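Local atomic coordinates of endo-1,4-beta-xylanase (Bacteroides thetaiotaomicron VPI-5482, PDB entry 3KST), a protein that probably hydrolyses O-glycosidic bonds in xylan-type plant polysaccharides, as a calcium-binding member of glycoside hydrolase family 43. Residues A[25-29]-A[251-255]; A[95-99]-A[128-133]; A[262-268]-A[279-285]. One frame throughout, in Å; residues are numbered along the deposited sequence.

Contact 1 of 3, residues A[25-29]-A[251-255]; sequences ADPYV and HGAPF. With CA (calcium ion), chain C.
His251 lays one face of its imidazole against Asp26, whose CB sits 3.5 Å from the ring centroid and nearly on the ring normal, a CH-pi contact at the predicted proton acceptor. With CG anti to the backbone N (chi1 -164°), the ring lies under Asp26 CB and turns NE2 to the calcium ion, 2.6 Å away, the metal at the ring edge in plane. Five waters and Glu83 complete the shell. The carbonyl of His251 receives a CA-H...O contact from Asp26 CA (3.3 Å). Gly252 brings no side chain; its O accepts from metal-bound water 2 at 2.9 Å, and the same water donates to Pro27 O, tying both strands to the ion. Ala253 points its methyl at Tyr28, CB to CD1 3.6 Å. From Pro254 O the link is again by water: water 3 donates to it and accepts from Val29 N. Phe255 ends the run with Val29 CG1 over one ring face, 3.6 Å from the centroid. The two strands run nearly parallel (11°) without direct backbone pairing: Tyr28 pairs with Tyr39 of strand 35-41, while Ala253 and Phe255 pair with strand 262-268, so neighbouring blades meet here near the centre of the propeller.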
loop_
_atom_site.group_PDB
_atom_site.type_symbol
_atom_site.label_atom_id
_atom_site.label_comp_id
_atom_site.label_asym_id
_atom_site.label_seq_id
_atom_site.Cartn_x
_atom_site.Cartn_y
_atom_site.Cartn_z
ATOM N N ALA A 25 5.262 -0.371 -8.625
ATOM C CA ALA A 25 5.232 -1.419 -7.610
ATOM C C ALA A 25 4.517 -0.822 -6.381
ATOM O O ALA A 25 4.228 0.380 -6.320
ATOM C CB ALA A 25 6.645 -1.879 -7.252
ATOM N N ASP A 26 4.239 -1.682 -5.415
ATOM C CA ASP A 26 3.631 -1.312 -4.125
ATOM C C ASP A 26 2.426 -0.362 -4.281
ATOM O O ASP A 26 2.355 0.681 -3.581
ATOM C CB ASP A 26 4.737 -0.652 -3.282
ATOM C CG ASP A 26 6.025 -1.490 -3.195
ATOM O OD1 ASP A 26 5.964 -2.759 -3.151
ATOM O OD2 ASP A 26 7.118 -0.880 -3.125
ATOM N N PRO A 27 1.517 -0.663 -5.246
ATOM C CA PRO A 27 0.447 0.259 -5.565
ATOM C C PRO A 27 -0.593 0.574 -4.492
ATOM O O PRO A 27 -0.900 -0.251 -3.612
ATOM C CB PRO A 27 -0.222 -0.418 -6.793
ATOM C CG PRO A 27 -0.077 -1.851 -6.478
ATOM C CD PRO A 27 1.365 -1.887 -6.062
ATOM N N TYR A 28 -1.075 1.815 -4.571
ATOM C CA TYR A 28 -2.194 2.301 -3.773
ATOM C C TYR A 28 -3.137 3.132 -4.651
ATOM O O TYR A 28 -2.664 4.001 -5.379
ATOM C CB TYR A 28 -1.696 3.194 -2.623
ATOM C CG TYR A 28 -2.815 3.585 -1.707
ATOM C CD1 TYR A 28 -3.165 2.777 -0.626
ATOM C CD2 TYR A 28 -3.594 4.737 -1.966
ATOM C CE1 TYR A 28 -4.266 3.126 0.221
ATOM C CE2 TYR A 28 -4.673 5.093 -1.124
ATOM C CZ TYR A 28 -5.006 4.297 -0.058
ATOM O OH TYR A 28 -6.070 4.649 0.729
ATOM N N VAL A 29 -4.446 2.924 -4.501
ATOM C CA VAL A 29 -5.496 3.665 -5.202
ATOM C C VAL A 29 -6.407 4.433 -4.218
ATOM O O VAL A 29 -6.959 3.851 -3.268
ATOM C CB VAL A 29 -6.328 2.718 -6.136
ATOM C CG1 VAL A 29 -7.698 3.312 -6.526
ATOM C CG2 VAL A 29 -5.505 2.387 -7.380
ATOM N N HIS A 251 2.169 -6.577 -2.220
ATOM C CA HIS A 251 2.139 -5.177 -1.764
ATOM C C HIS A 251 1.056 -4.424 -2.468
ATOM O O HIS A 251 1.308 -3.602 -3.363
ATOM C CB HIS A 251 3.473 -4.429 -1.854
ATOM C CG HIS A 251 3.494 -3.171 -1.040
ATOM N ND1 HIS A 251 4.582 -2.810 -0.283
ATOM C CD2 HIS A 251 2.531 -2.253 -0.773
ATOM C CE1 HIS A 251 4.313 -1.683 0.358
ATOM N NE2 HIS A 251 3.067 -1.334 0.097
ATOM N N GLY A 252 -0.163 -4.689 -2.037
ATOM C CA GLY A 252 -1.330 -4.080 -2.649
ATOM C C GLY A 252 -2.141 -3.228 -1.715
ATOM O O GLY A 252 -1.716 -2.914 -0.604
ATOM N N ALA A 253 -3.343 -2.898 -2.167
ATOM C CA ALA A 253 -4.258 -2.067 -1.388
ATOM C C ALA A 253 -5.707 -2.320 -1.807
ATOM O O ALA A 253 -5.970 -2.469 -3.037
ATOM C CB ALA A 253 -3.906 -0.606 -1.574
ATOM N N PRO A 254 -6.637 -2.410 -0.820
ATOM C CA PRO A 254 -8.054 -2.535 -1.161
ATOM C C PRO A 254 -8.668 -1.164 -1.412
ATOM O O PRO A 254 -8.251 -0.184 -0.787
ATOM C CB PRO A 254 -8.676 -3.193 0.078
ATOM C CG PRO A 254 -7.615 -3.247 1.129
ATOM C CD PRO A 254 -6.426 -2.516 0.641
ATOM N N PHE A 255 -9.672 -1.081 -2.292
ATOM C CA PHE A 255 -10.379 0.198 -2.522
ATOM C C PHE A 255 -11.783 -0.013 -3.074
ATOM O O PHE A 255 -12.036 -1.034 -3.729
ATOM C CB PHE A 255 -9.584 1.118 -3.458
ATOM C CG PHE A 255 -9.366 0.541 -4.841
ATOM C CD1 PHE A 255 -8.300 -0.329 -5.089
ATOM C CD2 PHE A 255 -10.229 0.863 -5.901
ATOM C CE1 PHE A 255 -8.100 -0.883 -6.385
ATOM C CE2 PHE A 255 -10.043 0.314 -7.196
ATOM C CZ PHE A 255 -8.968 -0.551 -7.437
HETATM CA CA CA C . 1.121 0.211 0.927
HETATM O O HOH W 1 2.040 1.643 -0.977
HETATM O O HOH W 2 -0.310 -0.412 -0.987
HETATM O O HOH W 3 -6.106 1.470 -2.515
HETATM O O HOH W 4 -0.156 -2.003 1.386
HETATM O O HOH W 5 2.727 1.816 1.952
HETATM O O HOH W 6 1.745 -0.653 3.255
#

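Contact 2 of 3, residues A[95-99]-A[128-133]; sequences LFYSA and SIDTSL
Ser98 and Asp130 make the direct polar link between these strands: the backbone N of Asp130 donates to Ser98 OG at 3.0 Å, with an N-H...O angle of 145°. The same hydroxyl lies close over Ile129, 3.2 Å from its CA, because OG stands anti to the carbonyl carbon of Ser98 (chi1 -56°) and faces strand 129-133. This end is tight. Next to it, Thr131 sets OG1 against the backbone of strand 95-99, 3.2 Å from Phe96 C, while its CB abuts Phe96 CB. Water 7 bridges the two hydroxyls, 2.9 Å from both Ser98 OG and Thr131 OG1. The other end is looser: Phe96 CE1 and Leu133 CD2 only just meet at 4.0 Å, and Leu133 is partly exposed. The strands are antiparallel (171°) yet belong to different sheets, Phe96 and Ser98 bonding instead to strand 80-87. The CB of Asp130 points away from strand 95-99, and OD2 accepts from Gly191 N. The middle strand of one blade packs against edge strand 129-135 of the next through hydroxyls, one water and a far apolar contact, in keeping with the five-bladed beta-propeller of family 43, where Asp130 is predicted to modulate proton donor Glu190 and orient it and the substrate.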
loop_
_atom_site.group_PDB
_atom_site.type_symbol
_atom_site.label_atom_id
_atom_site.label_comp_id
_atom_site.label_asym_id
_atom_site.label_seq_id
_atom_site.Cartn_x
_atom_site.Cartn_y
_atom_site.Cartn_z
ATOM N N LEU A 95 0.163 12.352 1.915
ATOM C CA LEU A 95 0.952 11.301 1.298
ATOM C C LEU A 95 1.901 10.723 2.362
ATOM O O LEU A 95 2.772 11.431 2.860
ATOM C CB LEU A 95 1.778 11.855 0.123
ATOM C CG LEU A 95 2.930 11.032 -0.458
ATOM C CD1 LEU A 95 2.374 9.726 -0.942
ATOM C CD2 LEU A 95 3.709 11.835 -1.526
ATOM N N PHE A 96 1.730 9.441 2.677
ATOM C CA PHE A 96 2.575 8.718 3.620
ATOM C C PHE A 96 3.481 7.815 2.781
ATOM O O PHE A 96 3.018 7.141 1.875
ATOM C CB PHE A 96 1.735 7.918 4.601
ATOM C CG PHE A 96 1.182 8.752 5.704
ATOM C CD1 PHE A 96 0.058 9.559 5.506
ATOM C CD2 PHE A 96 1.839 8.811 6.927
ATOM C CE1 PHE A 96 -0.415 10.370 6.569
ATOM C CE2 PHE A 96 1.363 9.602 7.955
ATOM C CZ PHE A 96 0.247 10.374 7.780
ATOM N N TYR A 97 4.765 7.784 3.097
ATOM C CA TYR A 97 5.725 7.078 2.236
ATOM C C TYR A 97 7.021 6.743 2.948
ATOM O O TYR A 97 7.211 7.140 4.090
ATOM C CB TYR A 97 6.018 7.957 1.022
ATOM C CG TYR A 97 6.646 9.303 1.332
ATOM C CD1 TYR A 97 5.869 10.391 1.786
ATOM C CD2 TYR A 97 8.014 9.507 1.166
ATOM C CE1 TYR A 97 6.451 11.664 2.074
ATOM C CE2 TYR A 97 8.623 10.791 1.431
ATOM C CZ TYR A 97 7.820 11.859 1.884
ATOM O OH TYR A 97 8.394 13.091 2.148
ATOM N N SER A 98 7.887 5.996 2.257
ATOM C CA SER A 98 9.204 5.665 2.727
ATOM C C SER A 98 10.212 6.395 1.873
ATOM O O SER A 98 9.987 6.619 0.712
ATOM C CB SER A 98 9.433 4.170 2.635
ATOM O OG SER A 98 8.435 3.479 3.360
ATOM N N ALA A 99 11.314 6.804 2.475
ATOM C CA ALA A 99 12.416 7.460 1.773
ATOM C C ALA A 99 13.677 7.150 2.575
ATOM O O ALA A 99 13.686 7.353 3.779
ATOM C CB ALA A 99 12.168 8.996 1.628
ATOM N N SER A 128 12.313 2.372 8.973
ATOM C CA SER A 128 10.981 1.824 8.848
ATOM C C SER A 128 10.452 2.117 7.473
ATOM O O SER A 128 10.819 3.122 6.884
ATOM C CB SER A 128 10.002 2.343 9.956
ATOM O OG SER A 128 10.233 3.704 10.354
ATOM N N ILE A 129 9.543 1.263 7.013
ATOM C CA ILE A 129 8.951 1.418 5.702
ATOM C C ILE A 129 7.479 0.998 5.666
ATOM O O ILE A 129 6.903 0.513 6.672
ATOM C CB ILE A 129 9.746 0.575 4.659
ATOM C CG1 ILE A 129 9.748 -0.917 5.041
ATOM C CG2 ILE A 129 11.179 1.123 4.481
ATOM C CD1 ILE A 129 10.415 -1.805 4.029
ATOM N N ASP A 130 6.863 1.189 4.497
ATOM C CA ASP A 130 5.518 0.664 4.212
ATOM C C ASP A 130 4.358 1.215 5.084
ATOM O O ASP A 130 3.459 0.495 5.506
ATOM C CB ASP A 130 5.519 -0.886 4.172
ATOM C CG ASP A 130 6.406 -1.454 3.101
ATOM O OD1 ASP A 130 7.146 -0.696 2.467
ATOM O OD2 ASP A 130 6.317 -2.676 2.863
ATOM N N THR A 131 4.401 2.519 5.291
ATOM C CA THR A 131 3.350 3.235 5.999
ATOM C C THR A 131 1.942 2.951 5.432
ATOM O O THR A 131 1.747 2.916 4.212
ATOM C CB THR A 131 3.510 4.752 5.865
ATOM O OG1 THR A 131 3.635 5.100 4.477
ATOM C CG2 THR A 131 4.690 5.261 6.637
ATOM N N SER A 132 0.983 2.753 6.322
ATOM C CA SER A 132 -0.426 2.686 5.942
ATOM C C SER A 132 -1.207 3.255 7.119
ATOM O O SER A 132 -1.033 2.768 8.239
ATOM C CB SER A 132 -0.903 1.275 5.634
ATOM O OG SER A 132 -2.203 1.346 5.070
ATOM N N LEU A 133 -1.997 4.303 6.843
ATOM C CA LEU A 133 -2.819 4.993 7.841
ATOM C C LEU A 133 -4.234 4.415 7.924
ATOM O O LEU A 133 -4.863 4.058 6.921
ATOM C CB LEU A 133 -2.935 6.493 7.511
ATOM C CG LEU A 133 -3.731 7.430 8.440
ATOM C CD1 LEU A 133 -3.047 7.611 9.820
ATOM C CD2 LEU A 133 -3.891 8.755 7.746
HETATM O O HOH W 7 5.602 3.895 2.794
#

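Contact 3 of 3, residues A[262-268]-A[279-285]; sequences WKYIFHA and TSYIKDF
Lys263 and Asp284 form a non-hydrogen-bonded pair at the partly exposed end of an antiparallel hairpin, and the lysine chain touches its partner strand along its whole length. Its CB rests 3.5 Å from Lys283 O and 3.7 Å from Ile282 CG2, the lysine and isoleucine side chains crossing at about a right angle. CG meets the same two atoms slightly farther off, and a bend at chi2 (-74°) carries CD to 3.2 Å from Lys283 O. CE then draws alongside Asp284 OD1, and a second bend at chi4 leaves NZ 3.3 Å from Asp284 OD1, a salt bridge whose hydrogen bond is weak. Waters 9 and 10 each accept from NZ and donate to OD1; water 9 also donates to Trp262 O. Further along, pairs such as Tyr264 with Lys283 and Phe266 with Tyr281 are joined by backbone bonds in both directions, Tyr281 N to Phe266 O at 2.7 Å. Phe266 offers a ring face to Tyr281 CB, while its CE1 touches Lys283 CD at 3.6 Å; Lys283 NZ makes a salt bridge to Asp241 and a hydrogen bond to Gly297 O. The chemistry thus implies a ladder secured chiefly by its backbone and buried aromatic and aliphatic groups, with a water-bridged ion pair at the partly exposed end.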
loop_
_atom_site.group_PDB
_atom_site.type_symbol
_atom_site.label_atom_id
_atom_site.label_comp_id
_atom_site.label_asym_id
_atom_site.label_seq_id
_atom_site.Cartn_x
_atom_site.Cartn_y
_atom_site.Cartn_z
ATOM N N TRP A 262 -15.703 -3.694 -4.335
ATOM C CA TRP A 262 -14.295 -3.483 -4.002
ATOM C C TRP A 262 -13.339 -4.224 -4.927
ATOM O O TRP A 262 -13.660 -5.239 -5.541
ATOM C CB TRP A 262 -14.001 -3.877 -2.552
ATOM C CG TRP A 262 -14.607 -3.001 -1.517
ATOM C CD1 TRP A 262 -15.920 -2.941 -1.161
ATOM C CD2 TRP A 262 -13.915 -2.093 -0.646
ATOM N NE1 TRP A 262 -16.100 -2.034 -0.137
ATOM C CE2 TRP A 262 -14.888 -1.498 0.197
ATOM C CE3 TRP A 262 -12.573 -1.717 -0.497
ATOM C CZ2 TRP A 262 -14.563 -0.533 1.166
ATOM C CZ3 TRP A 262 -12.245 -0.745 0.479
ATOM C CH2 TRP A 262 -13.241 -0.177 1.295
ATOM N N LYS A 263 -12.128 -3.689 -4.984
ATOM C CA LYS A 263 -11.074 -4.220 -5.835
ATOM C C LYS A 263 -9.817 -4.176 -5.009
ATOM O O LYS A 263 -9.773 -3.438 -3.999
ATOM C CB LYS A 263 -10.907 -3.324 -7.050
ATOM C CG LYS A 263 -12.067 -3.377 -8.057
ATOM C CD LYS A 263 -12.076 -4.649 -8.861
ATOM C CE LYS A 263 -12.884 -4.527 -10.157
ATOM N NZ LYS A 263 -14.314 -4.391 -9.881
ATOM N N TYR A 264 -8.826 -4.948 -5.437
ATOM C CA TYR A 264 -7.514 -5.003 -4.766
ATOM C C TYR A 264 -6.424 -4.793 -5.826
ATOM O O TYR A 264 -6.300 -5.620 -6.749
ATOM C CB TYR A 264 -7.351 -6.346 -4.033
ATOM C CG TYR A 264 -6.137 -6.395 -3.146
ATOM C CD1 TYR A 264 -6.180 -5.876 -1.855
ATOM C CD2 TYR A 264 -4.910 -6.906 -3.605
ATOM C CE1 TYR A 264 -5.049 -5.881 -1.024
ATOM C CE2 TYR A 264 -3.766 -6.924 -2.757
ATOM C CZ TYR A 264 -3.847 -6.408 -1.472
ATOM O OH TYR A 264 -2.748 -6.388 -0.625
ATOM N N ILE A 265 -5.680 -3.683 -5.729
ATOM C CA ILE A 265 -4.599 -3.389 -6.684
ATOM C C ILE A 265 -3.328 -4.010 -6.116
ATOM O O ILE A 265 -3.124 -3.979 -4.901
ATOM C CB ILE A 265 -4.453 -1.864 -6.982
ATOM C CG1 ILE A 265 -3.481 -1.614 -8.134
ATOM C CG2 ILE A 265 -4.057 -1.054 -5.745
ATOM C CD1 ILE A 265 -3.488 -0.129 -8.572
ATOM N N PHE A 266 -2.480 -4.556 -6.972
ATOM C CA PHE A 266 -1.240 -5.203 -6.534
ATOM C C PHE A 266 -0.242 -5.238 -7.683
ATOM O O PHE A 266 -0.632 -5.047 -8.825
ATOM C CB PHE A 266 -1.499 -6.648 -6.044
ATOM C CG PHE A 266 -2.071 -7.559 -7.105
ATOM C CD1 PHE A 266 -3.441 -7.584 -7.342
ATOM C CD2 PHE A 266 -1.237 -8.350 -7.899
ATOM C CE1 PHE A 266 -3.985 -8.400 -8.347
ATOM C CE2 PHE A 266 -1.755 -9.195 -8.907
ATOM C CZ PHE A 266 -3.151 -9.219 -9.128
ATOM N N HIS A 267 1.024 -5.462 -7.352
ATOM C CA HIS A 267 2.071 -5.610 -8.356
ATOM C C HIS A 267 2.398 -7.079 -8.602
ATOM O O HIS A 267 1.989 -7.983 -7.859
ATOM C CB HIS A 267 3.335 -4.801 -8.026
ATOM C CG HIS A 267 4.161 -5.363 -6.917
ATOM N ND1 HIS A 267 4.446 -4.644 -5.777
ATOM C CD2 HIS A 267 4.770 -6.565 -6.763
ATOM C CE1 HIS A 267 5.200 -5.375 -4.976
ATOM N NE2 HIS A 267 5.399 -6.550 -5.546
ATOM N N ALA A 268 3.175 -7.306 -9.648
ATOM C CA ALA A 268 3.703 -8.620 -9.972
ATOM C C ALA A 268 5.030 -8.408 -10.697
ATOM O O ALA A 268 5.312 -7.300 -11.160
ATOM C CB ALA A 268 2.727 -9.357 -10.843
ATOM N N THR A 279 5.068 -4.207 -12.329
ATOM C CA THR A 279 3.905 -3.461 -12.822
ATOM C C THR A 279 2.680 -3.907 -12.049
ATOM O O THR A 279 2.707 -4.951 -11.393
ATOM C CB THR A 279 3.717 -3.614 -14.346
ATOM O OG1 THR A 279 3.083 -4.867 -14.644
ATOM C CG2 THR A 279 5.074 -3.504 -15.095
ATOM N N SER A 280 1.604 -3.118 -12.118
ATOM C CA SER A 280 0.428 -3.344 -11.294
ATOM C C SER A 280 -0.808 -3.802 -12.039
ATOM O O SER A 280 -0.956 -3.543 -13.230
ATOM C CB SER A 280 0.167 -2.119 -10.425
ATOM O OG SER A 280 1.180 -2.041 -9.434
ATOM N N TYR A 281 -1.655 -4.505 -11.296
ATOM C CA TYR A 281 -2.853 -5.225 -11.774
ATOM C C TYR A 281 -3.976 -5.090 -10.743
ATOM O O TYR A 281 -3.731 -4.743 -9.590
ATOM C CB TYR A 281 -2.522 -6.711 -11.968
ATOM C CG TYR A 281 -1.435 -6.959 -12.998
ATOM C CD1 TYR A 281 -1.754 -7.043 -14.347
ATOM C CD2 TYR A 281 -0.083 -7.062 -12.629
ATOM C CE1 TYR A 281 -0.771 -7.235 -15.304
ATOM C CE2 TYR A 281 0.920 -7.250 -13.565
ATOM C CZ TYR A 281 0.559 -7.326 -14.930
ATOM O OH TYR A 281 1.531 -7.523 -15.871
ATOM N N ILE A 282 -5.205 -5.381 -11.161
ATOM C CA ILE A 282 -6.390 -5.268 -10.288
ATOM C C ILE A 282 -7.286 -6.527 -10.322
ATOM O O ILE A 282 -7.600 -7.038 -11.391
ATOM C CB ILE A 282 -7.214 -4.047 -10.652
ATOM C CG1 ILE A 282 -6.428 -2.738 -10.422
ATOM C CG2 ILE A 282 -8.539 -3.998 -9.837
ATOM C CD1 ILE A 282 -7.150 -1.509 -10.993
ATOM N N LYS A 283 -7.687 -7.003 -9.137
ATOM C CA LYS A 283 -8.603 -8.141 -8.970
ATOM C C LYS A 283 -9.767 -7.668 -8.108
ATOM O O LYS A 283 -9.764 -6.532 -7.625
ATOM C CB LYS A 283 -7.857 -9.343 -8.365
ATOM C CG LYS A 283 -7.025 -10.119 -9.397
ATOM C CD LYS A 283 -6.181 -11.276 -8.782
ATOM C CE LYS A 283 -6.978 -12.532 -8.467
ATOM N NZ LYS A 283 -7.425 -13.348 -9.655
ATOM N N ASP A 284 -10.774 -8.521 -7.940
ATOM C CA ASP A 284 -11.890 -8.215 -7.071
ATOM C C ASP A 284 -11.480 -8.454 -5.621
ATOM O O ASP A 284 -10.551 -9.208 -5.351
ATOM C CB ASP A 284 -13.119 -9.036 -7.439
ATOM C CG ASP A 284 -13.616 -8.719 -8.827
ATOM O OD1 ASP A 284 -13.861 -7.524 -9.099
ATOM O OD2 ASP A 284 -13.750 -9.647 -9.627
ATOM N N PHE A 285 -12.165 -7.756 -4.721
ATOM C CA PHE A 285 -11.925 -7.819 -3.284
ATOM C C PHE A 285 -13.236 -7.804 -2.524
ATOM O O PHE A 285 -14.118 -7.018 -2.840
ATOM C CB PHE A 285 -11.140 -6.588 -2.833
ATOM C CG PHE A 285 -10.760 -6.620 -1.390
ATOM C CD1 PHE A 285 -9.727 -7.430 -0.969
ATOM C CD2 PHE A 285 -11.459 -5.871 -0.448
ATOM C CE1 PHE A 285 -9.362 -7.470 0.384
ATOM C CE2 PHE A 285 -11.111 -5.891 0.889
ATOM C CZ PHE A 285 -10.068 -6.721 1.314
HETATM O O HOH W 8 -16.525 -6.154 -3.331
HETATM O O HOH W 9 -15.293 -5.494 -7.699
HETATM O O HOH W 10 -16.144 -6.141 -10.818
#

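All three contacts are largely buried, but they differ in what holds them. Contact 3 joins neighbours within one sheet through a regular backbone ladder and reaches partly exposed residues at one end. Contacts 1 and 2 join strands that do not pair with each other, so side chains and water do the work: around a calcium ion in contact 1, around two hydroxyls in contact 2. Contacts 1 and 3 share a sheet, with Ala253 N to Ile265 O as a probable hydrogen bond, and His267 ND1 of contact 3 is hydrogen-bonded to Asp26 N. Contact 2 joins two other blades, and Asp130 OD2 on its strand 129-133 lies 3.4 Å from His251 CE1; contacts 2 and 3 do not touch.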